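Local coordinates for protein pyruvate-formate lyase-activating enzyme (Bacteroides vulgatus ATCC 8482, PDB 3CAN) that is of undefined detailed function but belongs to the radical SAM superfamily, its modelled fragment folding as an alpha/beta domain around a parallel sheet, at residues Asp61-Phe73 / Val105-Leu119. Sequence-based numbering, arbitrary orientation.
Sequences DLKSMDSTVHQTF and VNADEKNIKLSAEFL
Asn111 and Asn106 grip Met65 and Lys63 in the loop that follows strand 57-61, tying it to the first turn of helix 109-121 and the loop leading into it, and so joining successive beta-alpha units of the parallel alpha/beta fold of a radical SAM domain. With its CG anti to the backbone N (chi1 -176°), Asn111 sends its amide off the helix into the loop, where OD1 accepts from Met65 N at 2.8 Å, nearly straight at 169° and in the carbonyl plane. Its ND2 turns back to Asn106 O (3.0 Å), tilted from the carbonyl plane of Asn106 and from its own amide plane, and also donates to a water that bridges Leu62 O and Ser115 OG; these partners together fix the amide's rotation. Asn106 holds CG between its backbone N and carbonyl carbon, and ND2 meets a lone pair of Lys63 O at 2.8 Å, with that oxygen in the amide plane. The same ND2 donates to Pro100 O, while OD1 accepts from Ile102 N, anchoring the amide beside strand 95-101.

Beyond this polar centre, Met65, present as selenomethionine, bends at chi2 and chi3 along the helix: CG packs on Leu114 CB (3.8 Å) and SE forms an oblique Met-aromatic contact with Phe118. On the other flank Val105 CG1 touches Val69 CG1 at 3.6 Å. That same methyl lies over the centre of the Phe73 ring, 4.0 Å from the centroid and 9° off the normal, a CH-pi contact, while Val105 CG2 approaches Phe73 CZ at 3.5 Å.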
ATOM      1  N   ASP A  61       9.403  -6.932  -4.015  1.00 14.71           N
ATOM      2  CA  ASP A  61       8.567  -8.101  -3.751  1.00 15.88           C
ATOM      3  C   ASP A  61       9.442  -9.351  -3.810  1.00 16.17           C
ATOM      4  O   ASP A  61      10.251  -9.502  -4.726  1.00 16.19           O
ATOM      5  CB  ASP A  61       7.472  -8.254  -4.811  1.00 16.99           C
ATOM      6  CG  ASP A  61       6.401  -7.205  -4.713  1.00 19.69           C
ATOM      7  OD1 ASP A  61       6.407  -6.406  -3.763  1.00 20.22           O
ATOM      8  OD2 ASP A  61       5.541  -7.180  -5.616  1.00 23.57           O
ATOM      9  N   LEU A  62       9.258 -10.245  -2.846  1.00 15.77           N
ATOM     10  CA  LEU A  62       9.910 -11.552  -2.871  1.00 15.58           C
ATOM     11  C   LEU A  62       8.835 -12.637  -2.810  1.00 15.47           C
ATOM     12  O   LEU A  62       8.547 -13.195  -1.757  1.00 15.34           O
ATOM     13  CB  LEU A  62      10.881 -11.662  -1.706  1.00 15.60           C
ATOM     14  CG  LEU A  62      11.762 -12.901  -1.636  1.00 16.45           C
ATOM     15  CD1 LEU A  62      12.570 -13.029  -2.932  1.00 18.50           C
ATOM     16  CD2 LEU A  62      12.667 -12.826  -0.412  1.00 17.30           C
ATOM     17  N   LYS A  63       8.229 -12.908  -3.961  0.50 15.66           N
ATOM     18  CA  LYS A  63       7.069 -13.803  -4.033  0.50 15.94           C
ATOM     19  C   LYS A  63       7.431 -15.258  -3.769  0.50 15.65           C
ATOM     20  O   LYS A  63       6.658 -15.991  -3.140  0.50 15.78           O
ATOM     21  CB  LYS A  63       6.343 -13.656  -5.376  0.50 16.31           C
ATOM     22  CG  LYS A  63       5.242 -12.600  -5.346  0.50 17.82           C
ATOM     23  CD  LYS A  63       4.473 -12.514  -6.663  0.50 17.82           C
ATOM     24  CE  LYS A  63       4.887 -11.287  -7.477  0.50 19.95           C
ATOM     25  NZ  LYS A  63       4.458 -11.341  -8.907  0.50 18.77           N
ATOM     26  N   SER A  64       8.608 -15.678  -4.223  1.00 15.47           N
ATOM     27  CA  SER A  64       9.048 -17.055  -3.990  1.00 15.35           C
ATOM     28  C   SER A  64      10.530 -17.200  -4.209  1.00 15.25           C
ATOM     29  O   SER A  64      11.088 -16.584  -5.115  1.00 15.33           O
ATOM     30  CB  SER A  64       8.345 -18.049  -4.927  1.00 14.97           C
ATOM     31  OG  SER A  64       8.714 -19.378  -4.575  1.00 15.34           O
HETATM   32  N   MSE A  65      11.147 -18.063  -3.408  1.00 15.74           N
HETATM   33  CA  MSE A  65      12.524 -18.481  -3.649  1.00 16.52           C
HETATM   34  C   MSE A  65      12.598 -19.564  -4.732  1.00 17.13           C
HETATM   35  O   MSE A  65      13.673 -19.846  -5.257  1.00 17.29           O
HETATM   36  CB  MSE A  65      13.150 -18.999  -2.370  1.00 16.47           C
HETATM   37  CG  MSE A  65      13.338 -17.956  -1.303  1.00 16.66           C
HETATM   38 SE   MSE A  65      14.438 -16.416  -1.825  0.80 19.69          SE
HETATM   39  CE  MSE A  65      16.160 -17.320  -2.065  1.00 19.59           C
ATOM     40  N   ASP A  66      11.453 -20.158  -5.052  1.00 16.96           N
ATOM     41  CA  ASP A  66      11.332 -21.142  -6.132  1.00 17.49           C
ATOM     42  C   ASP A  66      11.090 -20.414  -7.444  1.00 17.80           C
ATOM     43  O   ASP A  66      10.023 -19.824  -7.651  1.00 17.54           O
ATOM     44  CB  ASP A  66      10.176 -22.092  -5.794  1.00 17.29           C
ATOM     45  CG  ASP A  66      10.033 -23.244  -6.770  1.00 17.28           C
ATOM     46  OD1 ASP A  66      10.347 -23.103  -7.961  1.00 17.29           O
ATOM     47  OD2 ASP A  66       9.570 -24.307  -6.318  1.00 19.01           O
ATOM     48  N   SER A  67      12.088 -20.416  -8.330  1.00 18.62           N
ATOM     49  CA  SER A  67      11.982 -19.667  -9.596  1.00 19.08           C
ATOM     50  C   SER A  67      10.846 -20.163 -10.497  1.00 20.00           C
ATOM     51  O   SER A  67      10.271 -19.392 -11.260  1.00 20.07           O
ATOM     52  CB  SER A  67      13.298 -19.688 -10.370  1.00 19.80           C
ATOM     53  OG  SER A  67      13.322 -18.658 -11.346  1.00 20.25           O
ATOM     54  N   THR A  68      10.517 -21.443 -10.384  1.00 19.78           N
ATOM     55  CA  THR A  68       9.416 -22.031 -11.152  1.00 20.27           C
ATOM     56  C   THR A  68       8.071 -21.494 -10.662  1.00 21.17           C
ATOM     57  O   THR A  68       7.215 -21.095 -11.479  1.00 21.91           O
ATOM     58  CB  THR A  68       9.478 -23.552 -11.094  1.00 20.12           C
ATOM     59  OG1 THR A  68      10.734 -23.978 -11.643  1.00 19.55           O
ATOM     60  CG2 THR A  68       8.319 -24.184 -11.900  1.00 19.33           C
ATOM     61  N   VAL A  69       7.894 -21.423  -9.343  1.00 21.70           N
ATOM     62  CA  VAL A  69       6.704 -20.763  -8.778  1.00 22.28           C
ATOM     63  C   VAL A  69       6.660 -19.307  -9.249  1.00 22.73           C
ATOM     64  O   VAL A  69       5.625 -18.803  -9.702  1.00 23.47           O
ATOM     65  CB  VAL A  69       6.673 -20.822  -7.235  1.00 21.93           C
ATOM     66  CG1 VAL A  69       5.521 -19.957  -6.675  1.00 21.53           C
ATOM     67  CG2 VAL A  69       6.554 -22.259  -6.753  1.00 21.66           C
ATOM     68  N   HIS A  70       7.795 -18.627  -9.161  1.00 23.63           N
ATOM     69  CA  HIS A  70       7.873 -17.217  -9.553  1.00 24.62           C
ATOM     70  C   HIS A  70       7.509 -17.009 -11.027  1.00 25.67           C
ATOM     71  O   HIS A  70       6.777 -16.072 -11.364  1.00 26.24           O
ATOM     72  CB  HIS A  70       9.269 -16.671  -9.253  1.00 24.25           C
ATOM     73  CG  HIS A  70       9.343 -15.175  -9.212  1.00 24.37           C
ATOM     74  ND1 HIS A  70       9.372 -14.465  -8.032  1.00 27.20           N
ATOM     75  CD2 HIS A  70       9.399 -14.259 -10.203  1.00 24.88           C
ATOM     76  CE1 HIS A  70       9.444 -13.173  -8.302  1.00 24.14           C
ATOM     77  NE2 HIS A  70       9.456 -13.021  -9.614  1.00 26.68           N
ATOM     78  N   GLN A  71       8.003 -17.885 -11.901  1.00 27.35           N
ATOM     79  CA  GLN A  71       7.708 -17.800 -13.339  1.00 28.27           C
ATOM     80  C   GLN A  71       6.228 -18.038 -13.622  1.00 29.29           C
ATOM     81  O   GLN A  71       5.637 -17.383 -14.480  1.00 29.79           O
ATOM     82  CB  GLN A  71       8.553 -18.811 -14.121  1.00 28.48           C
ATOM     83  CG  GLN A  71       8.203 -18.927 -15.604  1.00 29.59           C
ATOM     84  CD  GLN A  71       8.511 -17.675 -16.401  1.00 33.28           C
ATOM     85  OE1 GLN A  71       9.536 -17.029 -16.187  1.00 36.81           O
ATOM     86  NE2 GLN A  71       7.635 -17.339 -17.355  1.00 35.64           N
ATOM     87  N   THR A  72       5.638 -18.976 -12.891  1.00 30.75           N
ATOM     88  CA  THR A  72       4.234 -19.322 -13.058  1.00 31.30           C
ATOM     89  C   THR A  72       3.302 -18.172 -12.708  1.00 32.20           C
ATOM     90  O   THR A  72       2.323 -17.924 -13.417  1.00 32.34           O
ATOM     91  CB  THR A  72       3.874 -20.538 -12.192  1.00 31.37           C
ATOM     92  OG1 THR A  72       4.518 -21.693 -12.735  1.00 31.56           O
ATOM     93  CG2 THR A  72       2.370 -20.767 -12.159  1.00 31.25           C
ATOM     94  N   PHE A  73       3.611 -17.474 -11.620  1.00 32.80           N
ATOM     95  CA  PHE A  73       2.738 -16.431 -11.085  1.00 33.51           C
ATOM     96  C   PHE A  73       3.167 -15.018 -11.484  1.00 34.18           C
ATOM     97  O   PHE A  73       2.374 -14.084 -11.389  1.00 34.37           O
ATOM     98  CB  PHE A  73       2.651 -16.555  -9.560  1.00 33.49           C
ATOM     99  CG  PHE A  73       1.878 -17.763  -9.099  1.00 33.45           C
ATOM    100  CD1 PHE A  73       0.572 -17.639  -8.646  1.00 33.31           C
ATOM    101  CD2 PHE A  73       2.450 -19.028  -9.138  1.00 33.44           C
ATOM    102  CE1 PHE A  73      -0.142 -18.756  -8.228  1.00 33.60           C
ATOM    103  CE2 PHE A  73       1.743 -20.148  -8.726  1.00 33.32           C
ATOM    104  CZ  PHE A  73       0.446 -20.013  -8.272  1.00 33.50           C
ATOM    105  N   VAL A 105       0.918 -21.518  -2.497  1.00 23.42           N
ATOM    106  CA  VAL A 105       1.931 -20.973  -3.401  1.00 22.80           C
ATOM    107  C   VAL A 105       3.291 -20.752  -2.713  1.00 21.92           C
ATOM    108  O   VAL A 105       4.326 -21.186  -3.229  1.00 21.86           O
ATOM    109  CB  VAL A 105       1.455 -19.637  -4.006  1.00 22.71           C
ATOM    110  CG1 VAL A 105       2.518 -19.035  -4.926  1.00 22.11           C
ATOM    111  CG2 VAL A 105       0.132 -19.846  -4.757  1.00 24.19           C
ATOM    112  N   ASN A 106       3.290 -20.072  -1.571  1.00 21.67           N
ATOM    113  CA  ASN A 106       4.552 -19.616  -0.956  1.00 21.31           C
ATOM    114  C   ASN A 106       4.559 -19.486   0.569  1.00 21.13           C
ATOM    115  O   ASN A 106       5.487 -18.907   1.123  1.00 20.44           O
ATOM    116  CB  ASN A 106       4.977 -18.279  -1.579  1.00 20.89           C
ATOM    117  CG  ASN A 106       3.997 -17.146  -1.259  1.00 21.21           C
ATOM    118  OD1 ASN A 106       3.029 -17.342  -0.523  1.00 19.92           O
ATOM    119  ND2 ASN A 106       4.248 -15.973  -1.812  1.00 19.38           N
ATOM    120  N   ALA A 107       3.538 -20.019   1.242  1.00 21.05           N
ATOM    121  CA  ALA A 107       3.452 -19.944   2.704  1.00 21.30           C
ATOM    122  C   ALA A 107       4.004 -21.194   3.380  1.00 21.73           C
ATOM    123  O   ALA A 107       3.896 -21.353   4.608  1.00 22.24           O
ATOM    124  CB  ALA A 107       1.983 -19.676   3.147  1.00 21.04           C
ATOM    125  N   ASP A 108       4.597 -22.085   2.590  1.00 21.36           N
ATOM    126  CA  ASP A 108       5.252 -23.270   3.133  1.00 21.44           C
ATOM    127  C   ASP A 108       6.503 -22.893   3.924  1.00 20.90           C
ATOM    128  O   ASP A 108       7.204 -21.940   3.581  1.00 20.55           O
ATOM    129  CB  ASP A 108       5.592 -24.285   2.027  1.00 21.42           C
ATOM    130  CG  ASP A 108       6.378 -23.671   0.878  1.00 21.59           C
ATOM    131  OD1 ASP A 108       5.823 -22.800   0.160  1.00 23.45           O
ATOM    132  OD2 ASP A 108       7.550 -24.069   0.686  1.00 21.70           O
ATOM    133  N   GLU A 109       6.773 -23.664   4.977  1.00 21.19           N
ATOM    134  CA  GLU A 109       7.914 -23.445   5.851  1.00 21.19           C
ATOM    135  C   GLU A 109       9.219 -23.398   5.045  1.00 20.50           C
ATOM    136  O   GLU A 109      10.088 -22.560   5.297  1.00 19.60           O
ATOM    137  CB  GLU A 109       7.977 -24.572   6.892  1.00 22.06           C
ATOM    138  CG  GLU A 109       9.194 -24.554   7.767  1.00 23.37           C
ATOM    139  CD  GLU A 109       9.194 -25.707   8.755  1.00 25.14           C
ATOM    140  OE1 GLU A 109       8.192 -25.851   9.493  1.00 30.88           O
ATOM    141  OE2 GLU A 109      10.188 -26.460   8.781  1.00 32.06           O
ATOM    142  N   LYS A 110       9.347 -24.278   4.060  1.00 19.21           N
ATOM    143  CA  LYS A 110      10.558 -24.289   3.240  1.00 19.02           C
ATOM    144  C   LYS A 110      10.792 -22.936   2.571  1.00 17.71           C
ATOM    145  O   LYS A 110      11.868 -22.355   2.704  1.00 16.93           O
ATOM    146  CB  LYS A 110      10.511 -25.380   2.178  1.00 19.00           C
ATOM    147  CG  LYS A 110      11.754 -25.399   1.289  1.00 20.26           C
ATOM    148  CD  LYS A 110      11.687 -26.525   0.292  1.00 21.66           C
ATOM    149  CE  LYS A 110      12.782 -26.422  -0.750  1.00 24.06           C
ATOM    150  NZ  LYS A 110      12.576 -27.467  -1.833  1.00 27.14           N
ATOM    151  N   ASN A 111       9.789 -22.421   1.869  1.00 17.43           N
ATOM    152  CA  ASN A 111       9.979 -21.148   1.173  1.00 17.46           C
ATOM    153  C   ASN A 111      10.300 -19.998   2.109  1.00 17.14           C
ATOM    154  O   ASN A 111      11.159 -19.160   1.812  1.00 16.71           O
ATOM    155  CB  ASN A 111       8.758 -20.755   0.358  1.00 17.77           C
ATOM    156  CG  ASN A 111       8.997 -19.490  -0.419  1.00 16.99           C
ATOM    157  OD1 ASN A 111       9.889 -19.447  -1.268  1.00 17.03           O
ATOM    158  ND2 ASN A 111       8.220 -18.430  -0.111  1.00 17.25           N
ATOM    159  N   ILE A 112       9.605 -19.943   3.236  1.00 17.40           N
ATOM    160  CA  ILE A 112       9.805 -18.853   4.180  1.00 16.82           C
ATOM    161  C   ILE A 112      11.172 -18.958   4.838  1.00 16.29           C
ATOM    162  O   ILE A 112      11.847 -17.948   5.018  1.00 15.73           O
ATOM    163  CB  ILE A 112       8.663 -18.779   5.216  1.00 17.02           C
ATOM    164  CG1 ILE A 112       7.316 -18.565   4.497  1.00 17.55           C
ATOM    165  CG2 ILE A 112       8.913 -17.678   6.234  1.00 17.96           C
ATOM    166  CD1 ILE A 112       7.231 -17.301   3.632  1.00 17.31           C
ATOM    167  N   LYS A 113      11.608 -20.175   5.169  1.00 15.95           N
ATOM    168  CA  LYS A 113      12.962 -20.362   5.697  1.00 15.82           C
ATOM    169  C   LYS A 113      14.038 -19.994   4.672  1.00 15.33           C
ATOM    170  O   LYS A 113      15.006 -19.312   5.014  1.00 14.26           O
ATOM    171  CB  LYS A 113      13.183 -21.784   6.236  1.00 16.28           C
ATOM    172  CG  LYS A 113      12.439 -22.064   7.556  1.00 17.25           C
ATOM    173  CD  LYS A 113      12.709 -23.463   8.058  1.00 17.77           C
ATOM    174  CE  LYS A 113      12.089 -23.657   9.419  1.00 19.77           C
ATOM    175  NZ  LYS A 113      12.307 -25.049   9.930  1.00 21.49           N
ATOM    176  N   LEU A 114      13.868 -20.407   3.420  1.00 14.65           N
ATOM    177  CA  LEU A 114      14.850 -20.065   2.376  1.00 14.88           C
ATOM    178  C   LEU A 114      14.902 -18.551   2.195  1.00 14.74           C
ATOM    179  O   LEU A 114      15.973 -17.972   2.020  1.00 14.79           O
ATOM    180  CB  LEU A 114      14.492 -20.751   1.056  1.00 14.87           C
ATOM    181  CG  LEU A 114      14.700 -22.269   1.041  1.00 14.87           C
ATOM    182  CD1 LEU A 114      14.151 -22.823  -0.287  1.00 16.70           C
ATOM    183  CD2 LEU A 114      16.180 -22.658   1.275  1.00 13.60           C
ATOM    184  N   SER A 115      13.730 -17.919   2.251  1.00 14.91           N
ATOM    185  CA  SER A 115      13.624 -16.464   2.161  1.00 14.83           C
ATOM    186  C   SER A 115      14.374 -15.787   3.310  1.00 14.57           C
ATOM    187  O   SER A 115      15.142 -14.846   3.101  1.00 14.36           O
ATOM    188  CB  SER A 115      12.149 -16.029   2.173  1.00 15.28           C
ATOM    189  OG  SER A 115      11.429 -16.518   1.046  1.00 15.60           O
ATOM    190  N   ALA A 116      14.155 -16.283   4.523  1.00 14.76           N
ATOM    191  CA  ALA A 116      14.803 -15.740   5.711  1.00 14.98           C
ATOM    192  C   ALA A 116      16.324 -15.899   5.636  1.00 14.44           C
ATOM    193  O   ALA A 116      17.073 -14.988   5.964  1.00 14.09           O
ATOM    194  CB  ALA A 116      14.254 -16.425   6.963  1.00 15.48           C
ATOM    195  N   GLU A 117      16.776 -17.069   5.200  1.00 14.41           N
ATOM    196  CA  GLU A 117      18.198 -17.349   5.083  1.00 14.37           C
ATOM    197  C   GLU A 117      18.875 -16.456   4.065  1.00 14.16           C
ATOM    198  O   GLU A 117      19.982 -15.974   4.301  1.00 14.67           O
ATOM    199  CB  GLU A 117      18.413 -18.822   4.750  1.00 14.06           C
ATOM    200  CG  GLU A 117      18.066 -19.727   5.912  1.00 14.13           C
ATOM    201  CD  GLU A 117      18.057 -21.212   5.616  1.00 14.60           C
ATOM    202  OE1 GLU A 117      18.456 -21.661   4.510  1.00 13.76           O
ATOM    203  OE2 GLU A 117      17.668 -21.966   6.548  1.00 13.86           O
ATOM    204  N   PHE A 118      18.200 -16.202   2.953  1.00 14.43           N
ATOM    205  CA  PHE A 118      18.719 -15.291   1.945  1.00 13.97           C
ATOM    206  C   PHE A 118      18.850 -13.878   2.531  1.00 14.17           C
ATOM    207  O   PHE A 118      19.925 -13.280   2.523  1.00 14.36           O
ATOM    208  CB  PHE A 118      17.816 -15.328   0.723  1.00 14.28           C
ATOM    209  CG  PHE A 118      18.082 -14.240  -0.258  1.00 13.02           C
ATOM    210  CD1 PHE A 118      19.238 -14.222  -1.008  1.00 14.30           C
ATOM    211  CD2 PHE A 118      17.158 -13.226  -0.437  1.00 14.17           C
ATOM    212  CE1 PHE A 118      19.473 -13.212  -1.916  1.00 14.83           C
ATOM    213  CE2 PHE A 118      17.380 -12.216  -1.333  1.00 13.88           C
ATOM    214  CZ  PHE A 118      18.556 -12.189  -2.067  1.00 14.68           C
ATOM    215  N   LEU A 119      17.759 -13.378   3.088  1.00 14.33           N
ATOM    216  CA  LEU A 119      17.727 -12.008   3.594  1.00 14.27           C
ATOM    217  C   LEU A 119      18.682 -11.802   4.764  1.00 14.47           C
ATOM    218  O   LEU A 119      19.379 -10.772   4.844  1.00 14.71           O
ATOM    219  CB  LEU A 119      16.288 -11.617   3.967  1.00 13.78           C
ATOM    220  CG  LEU A 119      15.287 -11.549   2.800  1.00 13.75           C
ATOM    221  CD1 LEU A 119      13.874 -11.356   3.322  1.00 13.78           C
ATOM    222  CD2 LEU A 119      15.659 -10.436   1.806  1.00 14.22           C
TER
HETATM  223  O   HOH W   1       9.290 -15.779  -0.812  1.00 21.78           O
HETATM  224  O   HOH W   2       7.108 -20.801  -3.042  1.00 27.58           O